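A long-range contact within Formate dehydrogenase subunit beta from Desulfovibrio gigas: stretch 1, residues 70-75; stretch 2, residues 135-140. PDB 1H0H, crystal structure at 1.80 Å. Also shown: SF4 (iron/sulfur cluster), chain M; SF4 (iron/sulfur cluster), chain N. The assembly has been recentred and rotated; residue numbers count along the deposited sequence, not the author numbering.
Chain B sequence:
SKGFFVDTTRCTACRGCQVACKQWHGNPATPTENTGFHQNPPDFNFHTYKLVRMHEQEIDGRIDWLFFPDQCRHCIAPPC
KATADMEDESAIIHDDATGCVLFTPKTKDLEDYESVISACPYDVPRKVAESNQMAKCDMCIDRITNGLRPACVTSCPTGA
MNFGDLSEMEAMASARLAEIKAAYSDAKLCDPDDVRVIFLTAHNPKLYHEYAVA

Stretch 1, residues 70-75: DQCRHC
Stretch 2 135-140: AKCDMC

Through the touching residues neither stretch forms regular helix or strand, and their end-to-end directions lie 65° apart. Cys72 pairs with Cys137, CA to CA 5.7 Å, and His74 CA with Met139 CA at 8.0 Å. The backbones match closely: phi/psi is -52/143 at Cys72 and -46/130 at Cys137, then -87/-7 at Arg73 and -107/23 at Asp138, then left-handed at His74 (49/56) and Met139 (54/22). Each turn brings an amide back to a cysteine sulfur, His74 N to Cys72 SG at 3.2 Å and Met139 N to Cys137 SG at 3.3 Å. One water accepts from Cys72 N (3.1 Å) and Cys137 N (2.9 Å), bridging the two stretches.

Both cysteines point toward the opposing stretch with chi1 t, Cys72 CB lying 3.8 Å from Cys137 CB. Yet they serve different clusters: Cys72 SG binds FE2 of SF4 N at 2.3 Å, Cys137 SG binds FE3 of SF4 M at 2.2 Å. His74 (chi1 m, chi2 -86°) suits its place because its ring offers a polar edge and a flat face. His74 NE2 donates a hydrogen bond to Cys137 SG (3.2 Å, 164°), while Met139 (t, t, chi3 -92°) lays CE over one face, 4.0 Å from the centroid of the His74 ring. Lys136 (p, t, t, p) is long enough to bring NZ within 3.1 Å of Cys72 SG while donating a hydrogen bond to Cys137 O of its own stretch at 2.8 Å.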

# COMPACT_ATOMS: atom_id res chain seq x y z
N ASP B 70 11.21 19.41 17.91
CA ASP B 70 11.89 20.57 18.46
C ASP B 70 12.07 21.70 17.45
O ASP B 70 12.22 21.47 16.25
CB ASP B 70 13.23 20.08 19.00
CG ASP B 70 13.76 20.93 20.09
OD1 ASP B 70 13.14 21.96 20.42
OD2 ASP B 70 14.82 20.64 20.67
N GLN B 71 11.99 22.93 17.94
CA GLN B 71 12.19 24.13 17.16
C GLN B 71 12.32 25.27 18.19
O GLN B 71 12.01 25.09 19.37
CB GLN B 71 11.00 24.41 16.24
CG GLN B 71 9.73 24.68 17.03
CD GLN B 71 8.49 25.03 16.18
OE1 GLN B 71 7.62 24.19 15.97
NE2 GLN B 71 8.41 26.28 15.72
N CYS B 72 12.74 26.44 17.72
CA CYS B 72 12.83 27.63 18.56
C CYS B 72 11.50 27.86 19.30
O CYS B 72 10.43 27.66 18.72
CB CYS B 72 13.12 28.84 17.70
SG CYS B 72 12.96 30.41 18.56
N ARG B 73 11.55 28.31 20.54
CA ARG B 73 10.32 28.52 21.32
C ARG B 73 9.69 29.89 21.11
O ARG B 73 8.64 30.16 21.64
CB ARG B 73 10.62 28.40 22.81
CG ARG B 73 11.31 27.10 23.18
CD ARG B 73 10.49 25.82 22.95
NE ARG B 73 11.11 24.72 23.69
CZ ARG B 73 12.14 24.01 23.24
NH1 ARG B 73 12.68 24.28 22.04
NH2 ARG B 73 12.62 23.04 24.00
N HIS B 74 10.39 30.75 20.38
CA HIS B 74 9.96 32.13 20.20
C HIS B 74 9.60 32.77 21.53
O HIS B 74 8.47 33.23 21.76
CB HIS B 74 8.88 32.23 19.12
CG HIS B 74 9.41 31.91 17.77
ND1 HIS B 74 10.02 32.85 16.97
CD2 HIS B 74 9.53 30.72 17.12
CE1 HIS B 74 10.44 32.27 15.86
NE2 HIS B 74 10.14 30.98 15.92
N CYS B 75 10.58 32.72 22.43
CA CYS B 75 10.49 33.29 23.77
C CYS B 75 9.85 34.67 23.78
O CYS B 75 10.17 35.53 22.96
CB CYS B 75 11.89 33.38 24.38
SG CYS B 75 12.64 31.77 24.65
N ALA B 135 21.27 30.78 12.24
CA ALA B 135 19.89 30.66 11.79
C ALA B 135 19.15 29.67 12.67
O ALA B 135 19.77 28.94 13.43
CB ALA B 135 19.81 30.27 10.30
N LYS B 136 17.82 29.68 12.56
CA LYS B 136 16.92 28.85 13.35
C LYS B 136 15.53 29.10 12.77
O LYS B 136 15.39 29.85 11.80
CB LYS B 136 16.95 29.28 14.83
CG LYS B 136 16.43 30.69 15.04
CD LYS B 136 16.21 31.04 16.54
CE LYS B 136 15.36 32.33 16.71
NZ LYS B 136 13.95 32.13 16.14
N CYS B 137 14.51 28.45 13.34
CA CYS B 137 13.12 28.63 12.96
C CYS B 137 12.76 30.11 12.84
O CYS B 137 13.05 30.91 13.75
CB CYS B 137 12.26 27.99 14.05
SG CYS B 137 10.52 28.38 14.02
N ASP B 138 12.14 30.49 11.72
CA ASP B 138 11.70 31.87 11.55
C ASP B 138 10.18 32.01 11.67
O ASP B 138 9.58 32.97 11.15
CB ASP B 138 12.22 32.47 10.24
CG ASP B 138 11.57 31.86 9.00
OD1 ASP B 138 10.78 30.91 9.12
OD2 ASP B 138 11.83 32.29 7.85
N MET B 139 9.56 31.05 12.34
CA MET B 139 8.11 31.01 12.51
C MET B 139 7.40 31.07 11.14
O MET B 139 6.24 31.46 11.07
CB MET B 139 7.63 32.20 13.40
CG MET B 139 6.33 31.95 14.16
SD MET B 139 5.58 33.39 15.02
CE MET B 139 6.27 33.29 16.64
N CYS B 140 8.10 30.69 10.07
CA CYS B 140 7.54 30.85 8.74
C CYS B 140 6.93 32.25 8.61
O CYS B 140 5.76 32.43 8.17
CB CYS B 140 6.47 29.76 8.48
SG CYS B 140 7.14 28.13 8.15
FE1 SF4 M . 8.26 27.40 10.01
FE2 SF4 M . 7.84 25.22 11.63
FE3 SF4 M . 9.63 27.20 12.37
FE4 SF4 M . 10.22 25.48 10.30
S1 SF4 M . 9.85 24.95 12.53
S2 SF4 M . 10.46 27.76 10.38
S3 SF4 M . 8.25 25.10 9.36
S4 SF4 M . 7.41 27.57 12.10
FE1 SF4 N . 16.46 30.26 22.16
FE2 SF4 N . 14.54 30.67 20.23
FE3 SF4 N . 14.16 31.59 22.91
FE4 SF4 N . 16.05 32.79 21.29
S1 SF4 N . 13.70 32.83 21.00
S2 SF4 N . 16.39 32.20 23.37
S3 SF4 N . 16.79 30.94 20.02
S4 SF4 N . 14.31 29.34 22.14
O HOH W 1 14.78 26.37 15.33